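Local structure of proline dehydrogenase (Bradyrhizobium japonicum USDA 110, 3HAZ) at residues R809-V814 with L892-Y897; L797-V802 with F875-A880; D781-A786 with A815-E820. The protein is a bifunctional flavoenzyme that probably oxidises proline to glutamate in two steps, an FAD-dependent proline dehydrogenation followed by an NAD-dependent aldehyde oxidation. All coordinates share one frame; numbering follows the deposited sequence.

Contact 1 (R809-V814 with L892-Y897)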
loop_
_atom_site.group_PDB
_atom_site.type_symbol
_atom_site.label_atom_id
_atom_site.label_comp_id
_atom_site.label_asym_id
_atom_site.label_seq_id
_atom_site.Cartn_x
_atom_site.Cartn_y
_atom_site.Cartn_z
ATOM N N ARG A 809 -9.487 -31.768 -49.325
ATOM C CA ARG A 809 -9.319 -32.517 -48.082
ATOM C C ARG A 809 -10.261 -31.991 -47.002
ATOM O O ARG A 809 -10.964 -32.758 -46.345
ATOM C CB ARG A 809 -7.862 -32.448 -47.613
ATOM C CG ARG A 809 -7.625 -32.971 -46.198
ATOM C CD ARG A 809 -8.068 -34.418 -46.070
ATOM N NE ARG A 809 -7.587 -35.237 -47.184
ATOM C CZ ARG A 809 -6.330 -35.644 -47.339
ATOM N NH1 ARG A 809 -5.999 -36.389 -48.390
ATOM N NH2 ARG A 809 -5.401 -35.307 -46.452
ATOM N N MET A 810 -10.297 -30.680 -46.822
ATOM C CA MET A 810 -11.177 -30.108 -45.802
ATOM C C MET A 810 -12.658 -30.414 -46.054
ATOM O O MET A 810 -13.387 -30.800 -45.138
ATOM C CB MET A 810 -10.924 -28.610 -45.649
ATOM C CG MET A 810 -9.613 -28.313 -44.901
ATOM S SD MET A 810 -9.403 -26.568 -44.534
ATOM C CE MET A 810 -7.762 -26.543 -43.795
ATOM N N ILE A 811 -13.089 -30.280 -47.304
ATOM C CA ILE A 811 -14.478 -30.540 -47.659
ATOM C C ILE A 811 -14.826 -32.013 -47.446
ATOM O O ILE A 811 -15.866 -32.345 -46.876
ATOM C CB ILE A 811 -14.764 -30.129 -49.120
ATOM C CG1 ILE A 811 -14.802 -28.601 -49.238
ATOM C CG2 ILE A 811 -16.069 -30.749 -49.610
ATOM C CD1 ILE A 811 -14.809 -28.091 -50.675
ATOM N N GLU A 812 -13.943 -32.889 -47.910
ATOM C CA GLU A 812 -14.100 -34.327 -47.738
ATOM C C GLU A 812 -14.150 -34.730 -46.252
ATOM O O GLU A 812 -14.881 -35.648 -45.865
ATOM C CB GLU A 812 -12.955 -35.053 -48.463
ATOM C CG GLU A 812 -12.621 -36.429 -47.924
ATOM C CD GLU A 812 -11.309 -36.977 -48.487
ATOM O OE1 GLU A 812 -10.216 -36.508 -48.078
ATOM O OE2 GLU A 812 -11.376 -37.884 -49.343
ATOM N N MET A 813 -13.374 -34.051 -45.415
ATOM C CA MET A 813 -13.343 -34.400 -43.993
ATOM C C MET A 813 -14.616 -33.920 -43.270
ATOM O O MET A 813 -15.178 -34.628 -42.431
ATOM C CB MET A 813 -12.077 -33.862 -43.317
ATOM C CG MET A 813 -11.661 -34.668 -42.097
ATOM S SD MET A 813 -10.291 -33.960 -41.165
ATOM C CE MET A 813 -8.945 -34.081 -42.333
ATOM N N VAL A 814 -15.079 -32.725 -43.611
ATOM C CA VAL A 814 -16.348 -32.229 -43.067
ATOM C C VAL A 814 -17.507 -33.157 -43.463
ATOM O O VAL A 814 -18.338 -33.524 -42.627
ATOM C CB VAL A 814 -16.624 -30.780 -43.509
ATOM C CG1 VAL A 814 -18.061 -30.367 -43.167
ATOM C CG2 VAL A 814 -15.603 -29.825 -42.858
ATOM N N LEU A 892 -24.686 -26.394 -44.678
ATOM C CA LEU A 892 -23.422 -25.699 -44.889
ATOM C C LEU A 892 -23.219 -25.350 -46.362
ATOM O O LEU A 892 -23.442 -26.178 -47.242
ATOM C CB LEU A 892 -22.256 -26.561 -44.397
ATOM C CG LEU A 892 -20.861 -25.984 -44.605
ATOM C CD1 LEU A 892 -20.658 -24.784 -43.682
ATOM C CD2 LEU A 892 -19.809 -27.050 -44.345
ATOM N N HIS A 893 -22.797 -24.116 -46.619
ATOM C CA HIS A 893 -22.408 -23.706 -47.960
ATOM C C HIS A 893 -20.906 -23.450 -47.956
ATOM O O HIS A 893 -20.376 -22.887 -46.997
ATOM C CB HIS A 893 -23.170 -22.450 -48.389
ATOM C CG HIS A 893 -24.651 -22.559 -48.219
ATOM N ND1 HIS A 893 -25.277 -22.356 -47.008
ATOM C CD2 HIS A 893 -25.633 -22.863 -49.103
ATOM C CE1 HIS A 893 -26.580 -22.520 -47.154
ATOM N NE2 HIS A 893 -26.822 -22.830 -48.415
ATOM N N VAL A 894 -20.221 -23.878 -49.019
ATOM C CA VAL A 894 -18.770 -23.736 -49.107
ATOM C C VAL A 894 -18.317 -23.039 -50.387
ATOM O O VAL A 894 -18.810 -23.325 -51.476
ATOM C CB VAL A 894 -18.061 -25.105 -49.025
ATOM C CG1 VAL A 894 -16.546 -24.921 -49.067
ATOM C CG2 VAL A 894 -18.485 -25.854 -47.768
ATOM N N VAL A 895 -17.370 -22.124 -50.242
ATOM C CA VAL A 895 -16.731 -21.483 -51.381
ATOM C C VAL A 895 -15.211 -21.654 -51.246
ATOM O O VAL A 895 -14.641 -21.351 -50.197
ATOM C CB VAL A 895 -17.067 -19.978 -51.428
ATOM C CG1 VAL A 895 -16.230 -19.273 -52.488
ATOM C CG2 VAL A 895 -18.552 -19.768 -51.675
ATOM N N ARG A 896 -14.547 -22.147 -52.286
ATOM C CA ARG A 896 -13.087 -22.216 -52.243
ATOM C C ARG A 896 -12.502 -20.962 -52.889
ATOM O O ARG A 896 -13.125 -20.368 -53.762
ATOM C CB ARG A 896 -12.554 -23.512 -52.882
ATOM C CG ARG A 896 -12.766 -23.650 -54.385
ATOM C CD ARG A 896 -12.270 -25.004 -54.873
ATOM N NE ARG A 896 -13.225 -26.067 -54.576
ATOM C CZ ARG A 896 -12.899 -27.340 -54.383
ATOM N NH1 ARG A 896 -13.847 -28.233 -54.127
ATOM N NH2 ARG A 896 -11.627 -27.724 -54.443
ATOM N N TYR A 897 -11.324 -20.538 -52.442
ATOM C CA TYR A 897 -10.750 -19.291 -52.943
ATOM C C TYR A 897 -9.227 -19.356 -53.082
ATOM O O TYR A 897 -8.557 -20.152 -52.416
ATOM C CB TYR A 897 -11.152 -18.100 -52.045
ATOM C CG TYR A 897 -10.460 -18.081 -50.696
ATOM C CD1 TYR A 897 -9.366 -17.247 -50.463
ATOM C CD2 TYR A 897 -10.890 -18.904 -49.661
ATOM C CE1 TYR A 897 -8.721 -17.232 -49.234
ATOM C CE2 TYR A 897 -10.254 -18.897 -48.430
ATOM C CZ TYR A 897 -9.170 -18.059 -48.221
ATOM O OH TYR A 897 -8.533 -18.053 -47.000
#

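Contact 2 (L797-V802 with F875-A880)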
loop_
_atom_site.group_PDB
_atom_site.type_symbol
_atom_site.label_atom_id
_atom_site.label_comp_id
_atom_site.label_asym_id
_atom_site.label_seq_id
_atom_site.Cartn_x
_atom_site.Cartn_y
_atom_site.Cartn_z
ATOM N N LEU A 797 -22.563 -21.509 -38.299
ATOM C CA LEU A 797 -21.823 -21.358 -39.541
ATOM C C LEU A 797 -22.712 -21.678 -40.742
ATOM O O LEU A 797 -23.318 -22.750 -40.809
ATOM C CB LEU A 797 -20.603 -22.276 -39.530
ATOM C CG LEU A 797 -19.791 -22.324 -40.828
ATOM C CD1 LEU A 797 -19.271 -20.931 -41.211
ATOM C CD2 LEU A 797 -18.648 -23.300 -40.669
ATOM N N ARG A 798 -22.782 -20.746 -41.691
ATOM C CA ARG A 798 -23.581 -20.932 -42.898
ATOM C C ARG A 798 -22.704 -20.958 -44.146
ATOM O O ARG A 798 -23.068 -21.567 -45.154
ATOM C CB ARG A 798 -24.640 -19.826 -43.032
ATOM C CG ARG A 798 -25.399 -19.524 -41.748
ATOM C CD ARG A 798 -26.232 -20.716 -41.306
ATOM N NE ARG A 798 -27.143 -20.380 -40.211
ATOM C CZ ARG A 798 -27.880 -21.277 -39.559
ATOM N NH1 ARG A 798 -28.686 -20.894 -38.579
ATOM N NH2 ARG A 798 -27.805 -22.563 -39.884
ATOM N N LEU A 799 -21.551 -20.300 -44.079
ATOM C CA LEU A 799 -20.704 -20.155 -45.257
ATOM C C LEU A 799 -19.219 -20.347 -44.955
ATOM O O LEU A 799 -18.594 -19.499 -44.326
ATOM C CB LEU A 799 -20.934 -18.786 -45.898
ATOM C CG LEU A 799 -20.185 -18.533 -47.205
ATOM C CD1 LEU A 799 -20.470 -19.651 -48.194
ATOM C CD2 LEU A 799 -20.581 -17.182 -47.786
ATOM N N LEU A 800 -18.651 -21.458 -45.418
ATOM C CA LEU A 800 -17.225 -21.716 -45.230
ATOM C C LEU A 800 -16.415 -21.283 -46.445
ATOM O O LEU A 800 -16.674 -21.738 -47.557
ATOM C CB LEU A 800 -16.971 -23.204 -44.956
ATOM C CG LEU A 800 -15.509 -23.672 -44.904
ATOM C CD1 LEU A 800 -14.745 -23.067 -43.717
ATOM C CD2 LEU A 800 -15.453 -25.184 -44.848
ATOM N N PHE A 801 -15.444 -20.397 -46.225
ATOM C CA PHE A 801 -14.442 -20.081 -47.238
ATOM C C PHE A 801 -13.180 -20.886 -46.918
ATOM O O PHE A 801 -12.676 -20.836 -45.799
ATOM C CB PHE A 801 -14.097 -18.590 -47.230
ATOM C CG PHE A 801 -15.222 -17.687 -47.659
ATOM C CD1 PHE A 801 -15.395 -17.354 -48.998
ATOM C CD2 PHE A 801 -16.083 -17.133 -46.719
ATOM C CE1 PHE A 801 -16.408 -16.499 -49.394
ATOM C CE2 PHE A 801 -17.104 -16.286 -47.110
ATOM C CZ PHE A 801 -17.267 -15.965 -48.447
ATOM N N VAL A 802 -12.677 -21.630 -47.897
ATOM C CA VAL A 802 -11.503 -22.474 -47.695
ATOM C C VAL A 802 -10.527 -22.306 -48.856
ATOM O O VAL A 802 -10.939 -22.292 -50.017
ATOM C CB VAL A 802 -11.900 -23.955 -47.580
ATOM C CG1 VAL A 802 -12.742 -24.368 -48.787
ATOM C CG2 VAL A 802 -10.652 -24.824 -47.467
ATOM N N PHE A 875 -23.298 -27.892 -49.541
ATOM C CA PHE A 875 -23.260 -27.458 -50.928
ATOM C C PHE A 875 -22.035 -26.590 -51.131
ATOM O O PHE A 875 -21.626 -25.852 -50.228
ATOM C CB PHE A 875 -24.511 -26.653 -51.295
ATOM C CG PHE A 875 -25.775 -27.449 -51.255
ATOM C CD1 PHE A 875 -26.622 -27.371 -50.160
ATOM C CD2 PHE A 875 -26.121 -28.276 -52.311
ATOM C CE1 PHE A 875 -27.786 -28.112 -50.122
ATOM C CE2 PHE A 875 -27.284 -29.013 -52.277
ATOM C CZ PHE A 875 -28.119 -28.929 -51.183
ATOM N N GLU A 876 -21.450 -26.681 -52.317
ATOM C CA GLU A 876 -20.382 -25.768 -52.693
ATOM C C GLU A 876 -20.910 -24.793 -53.734
ATOM O O GLU A 876 -21.489 -25.193 -54.745
ATOM C CB GLU A 876 -19.152 -26.520 -53.225
ATOM C CG GLU A 876 -18.091 -25.597 -53.822
ATOM C CD GLU A 876 -16.773 -26.303 -54.108
ATOM O OE1 GLU A 876 -16.655 -27.511 -53.815
ATOM O OE2 GLU A 876 -15.848 -25.641 -54.618
ATOM N N LEU A 877 -20.718 -23.513 -53.460
ATOM C CA LEU A 877 -21.142 -22.442 -54.342
ATOM C C LEU A 877 -19.980 -22.048 -55.234
ATOM O O LEU A 877 -18.820 -22.158 -54.835
ATOM C CB LEU A 877 -21.531 -21.222 -53.502
ATOM C CG LEU A 877 -22.932 -21.056 -52.908
ATOM C CD1 LEU A 877 -23.646 -22.393 -52.720
ATOM C CD2 LEU A 877 -22.856 -20.242 -51.592
ATOM N N THR A 878 -20.296 -21.560 -56.428
ATOM C CA THR A 878 -19.301 -20.952 -57.296
ATOM C C THR A 878 -18.847 -19.637 -56.683
ATOM O O THR A 878 -17.658 -19.330 -56.654
ATOM C CB THR A 878 -19.877 -20.669 -58.696
ATOM O OG1 THR A 878 -20.162 -21.906 -59.358
ATOM C CG2 THR A 878 -18.887 -19.873 -59.528
ATOM N N GLU A 879 -19.808 -18.860 -56.193
ATOM C CA GLU A 879 -19.497 -17.614 -55.499
ATOM C C GLU A 879 -20.457 -17.367 -54.332
ATOM O O GLU A 879 -21.587 -17.863 -54.329
ATOM C CB GLU A 879 -19.509 -16.435 -56.473
ATOM C CG GLU A 879 -20.809 -16.272 -57.228
ATOM C CD GLU A 879 -20.708 -15.238 -58.331
ATOM O OE1 GLU A 879 -19.644 -14.593 -58.450
ATOM O OE2 GLU A 879 -21.696 -15.069 -59.078
ATOM N N ALA A 880 -19.995 -16.601 -53.346
ATOM C CA ALA A 880 -20.750 -16.378 -52.118
ATOM C C ALA A 880 -22.081 -15.697 -52.407
ATOM O O ALA A 880 -23.059 -15.904 -51.694
ATOM C CB ALA A 880 -19.936 -15.549 -51.137
#

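Contact 3 (D781-A786 with A815-E820)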
loop_
_atom_site.group_PDB
_atom_site.type_symbol
_atom_site.label_atom_id
_atom_site.label_comp_id
_atom_site.label_asym_id
_atom_site.label_seq_id
_atom_site.Cartn_x
_atom_site.Cartn_y
_atom_site.Cartn_z
ATOM N N ASP A 781 -14.695 -28.115 -35.968
ATOM C CA ASP A 781 -15.316 -26.839 -35.658
ATOM C C ASP A 781 -16.379 -26.449 -36.680
ATOM O O ASP A 781 -17.321 -25.733 -36.349
ATOM C CB ASP A 781 -14.256 -25.740 -35.541
ATOM C CG ASP A 781 -13.355 -25.932 -34.341
ATOM O OD1 ASP A 781 -13.738 -26.694 -33.426
ATOM O OD2 ASP A 781 -12.263 -25.326 -34.317
ATOM N N VAL A 782 -16.216 -26.904 -37.921
ATOM C CA VAL A 782 -17.203 -26.639 -38.956
ATOM C C VAL A 782 -18.428 -27.506 -38.715
ATOM O O VAL A 782 -19.563 -27.031 -38.805
ATOM C CB VAL A 782 -16.661 -26.891 -40.378
ATOM C CG1 VAL A 782 -17.819 -27.063 -41.361
ATOM C CG2 VAL A 782 -15.749 -25.743 -40.818
ATOM N N VAL A 783 -18.196 -28.775 -38.391
ATOM C CA VAL A 783 -19.302 -29.694 -38.131
ATOM C C VAL A 783 -20.138 -29.208 -36.942
ATOM O O VAL A 783 -21.363 -29.189 -37.001
ATOM C CB VAL A 783 -18.803 -31.143 -37.915
ATOM C CG1 VAL A 783 -19.874 -31.990 -37.246
ATOM C CG2 VAL A 783 -18.395 -31.761 -39.251
ATOM N N THR A 784 -19.460 -28.794 -35.878
ATOM C CA THR A 784 -20.123 -28.262 -34.691
ATOM C C THR A 784 -20.894 -26.979 -34.993
ATOM O O THR A 784 -22.090 -26.872 -34.712
ATOM C CB THR A 784 -19.104 -27.967 -33.574
ATOM O OG1 THR A 784 -18.582 -29.201 -33.071
ATOM C CG2 THR A 784 -19.770 -27.212 -32.440
ATOM N N SER A 785 -20.198 -26.008 -35.574
ATOM C CA SER A 785 -20.782 -24.702 -35.860
ATOM C C SER A 785 -21.984 -24.747 -36.808
ATOM O O SER A 785 -22.910 -23.947 -36.678
ATOM C CB SER A 785 -19.712 -23.754 -36.419
ATOM O OG SER A 785 -18.636 -23.611 -35.507
ATOM N N ALA A 786 -21.978 -25.667 -37.766
ATOM C CA ALA A 786 -23.027 -25.666 -38.788
ATOM C C ALA A 786 -24.178 -26.638 -38.522
ATOM O O ALA A 786 -25.322 -26.403 -38.953
ATOM C CB ALA A 786 -22.419 -25.932 -40.163
ATOM N N ALA A 815 -17.540 -33.566 -44.729
ATOM C CA ALA A 815 -18.600 -34.447 -45.209
ATOM C C ALA A 815 -18.577 -35.806 -44.511
ATOM O O ALA A 815 -19.620 -36.323 -44.102
ATOM C CB ALA A 815 -18.518 -34.619 -46.744
ATOM N N GLY A 816 -17.385 -36.379 -44.379
ATOM C CA GLY A 816 -17.219 -37.659 -43.713
ATOM C C GLY A 816 -17.583 -37.573 -42.247
ATOM O O GLY A 816 -18.174 -38.491 -41.681
ATOM N N ALA A 817 -17.219 -36.463 -41.624
ATOM C CA ALA A 817 -17.581 -36.229 -40.233
ATOM C C ALA A 817 -19.093 -36.062 -40.076
ATOM O O ALA A 817 -19.694 -36.590 -39.136
ATOM C CB ALA A 817 -16.838 -35.008 -39.688
ATOM N N ALA A 818 -19.709 -35.333 -41.002
ATOM C CA ALA A 818 -21.144 -35.096 -40.934
ATOM C C ALA A 818 -21.917 -36.406 -41.070
ATOM O O ALA A 818 -22.970 -36.587 -40.455
ATOM C CB ALA A 818 -21.578 -34.100 -42.006
ATOM N N ARG A 819 -21.387 -37.322 -41.873
ATOM C CA ARG A 819 -22.030 -38.613 -42.065
ATOM C C ARG A 819 -22.083 -39.413 -40.763
ATOM O O ARG A 819 -22.936 -40.277 -40.605
ATOM C CB ARG A 819 -21.319 -39.424 -43.155
ATOM C CG ARG A 819 -22.109 -40.646 -43.619
ATOM C CD ARG A 819 -21.295 -41.536 -44.561
ATOM N NE ARG A 819 -20.752 -40.797 -45.698
ATOM N N GLU A 820 -21.180 -39.119 -39.829
ATOM C CA GLU A 820 -21.114 -39.867 -38.573
ATOM C C GLU A 820 -22.063 -39.350 -37.496
ATOM O O GLU A 820 -22.156 -39.942 -36.422
ATOM C CB GLU A 820 -19.685 -39.884 -38.022
ATOM C CG GLU A 820 -18.694 -40.667 -38.876
ATOM C CD GLU A 820 -19.125 -42.106 -39.138
ATOM O OE1 GLU A 820 -19.768 -42.722 -38.260
ATOM O OE2 GLU A 820 -18.810 -42.630 -40.229
#

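Contact 1 (R809-V814 with L892-Y897)
Carrying Ile811 and Val814 toward Leu892, Val894 and Arg896, helix segment 809-814 runs nearly antiparallel to strand segment 892-897, the short axes 10.9 Å apart at 165°. Ile811 does most of the work. With CG1 beside its backbone N (chi1 -73°) and the chain extended beyond, its CD1 methyl reaches the strand and lies 4.0 Å from Val894 CG1, the two side chains crossing at a slant. The same methyl sits 3.6 Å from Arg896 NH1, where the isoleucine and the arginine cross at about a right angle, so one end carbon touches both an apolar neighbour and a charged group. One turn further along the helix, Val814 and Leu892 meet tip to tip, CG1 to CD2 at 3.9 Å.

This is alpha/beta packing in the aldehyde dehydrogenase part of the chain: helix 804-819 follows strand 797-803 and lies against the face of the mixed sheet that presents Leu892 and Val894, while His893 belongs to the other face. Ile874, from the next strand, also packs against Val814, Leu892 and Val894.

Arg896 closes the contact at its less buried end. Its chain bends at chi3, and the guanidinium forms salt bridges through NE to Glu876 and through NH2 to Asp808, which lies just before the helix segment; two carboxylates thus help fix its rotation beside Ile811. Along the helix, Arg809 NE and Glu812 OE1 form a salt bridge of 3.1 Å, with the carboxylate oxygen 21° out of the guanidinium plane.

Contact 2 (L797-V802 with F875-A880)
Leu799 and Phe801, on a strand of the mixed sheet in the aldehyde dehydrogenase part, meet Leu877 and Ala880 of segment 875-880. Strands 797-803 and 873-876 are not neighbours: strand 891-897 runs between them, so the contact is made by side chains over one face of an alpha/beta sheet. The nearest pair of CA atoms, those of Leu799 and Ala880, is 7.8 Å apart.

The tight part centres on Ala880. Its methyl is shared by two partners, with CB 3.8 Å from Leu799 CD2 and also 3.8 Å from Phe801 CZ. The phenyl ring comes to it slantwise with the far end of the ring, which lies nearer the partner segment than the base of the side chain does. Helix 902-911 closes over the same group, Ala908 touching both Phe801 and Ala880, and Val895 of the intervening strand lies against Phe801 and Leu877.

Toward Leu877 the fit is looser, and beyond it the chain turns out into solvent: Thr878 and Glu879 are exposed, and the Glu879 amide is held by Gln882 OE1. About 10 Å separates the side chain of Leu799 from that of Glu886, an NAD-binding residue. Leu799 itself has CG anti to the backbone N (chi1 -176°), which carries the branch toward segment 875-880, where its two methyls part; while CD2 meets the alanine, CD1 stands 4.2 Å from Leu877 CD2.

Contact 3 (D781-A786 with A815-E820)
Val783 pushes one methyl against Ala817 and Ala818, and these three residues make the contact between helices 775-787 and 804-819. The valine contributes the largest buried area. Its CG1 is placed opposite the backbone N (chi1 163°), which leaves CG2 on the N side of the residue, and it is CG2 that reaches the second helix, 3.6 Å from Ala817 CB. The same methyl lies over the start of the next residue, 4.2 Å from Ala818 N, and so meets backbone as well as side chain. Ala817 puts only a methyl between the helices and Ala818 turns its own to the side, consistent with the close backbones: Val783 and Ala818 are 6.4 Å apart between CA atoms.

Both helices belong to the aldehyde dehydrogenase part and lie on the same sheet, where Val782 faces strands 797-803 and 891-897; Phe860 of strand 857-861 packs on Ala818. Within the first helix, Ser785 OG donates to Asp781 O at 2.6 Å, and that carbonyl also accepts from Ser785 N.

The side-chain contact is apolar, methyl on methyl, with one backbone N alongside. Between these two segments there is no directional bond, which implies that their mutual rotation rests on the fit of the methyls.

How the contacts relate
From the N terminus the segments come in the order 781-786, 797-802, 809-814, 815-820, 875-880, 892-897. Contact 3 closes first, a short loop from helix 775-787 through strand 797-803 to the end of helix 804-819. Contact 2 closes next, at 875-880, and contact 1 last, at 892-897. Every pair crosses and none nests. Contacts 1 and 3 share helix 804-819: contact 3 pairs it with helix 775-787, contact 1 sets it on the sheet, and Val782 CG1, 3.6 Å from Leu892 CD2, links the two. Contact 2 lies on the other face. Val894 N probably bonds to Phe875 O between contacts 1 and 2, and Leu797 N likewise to Ser785 O between contacts 2 and 3.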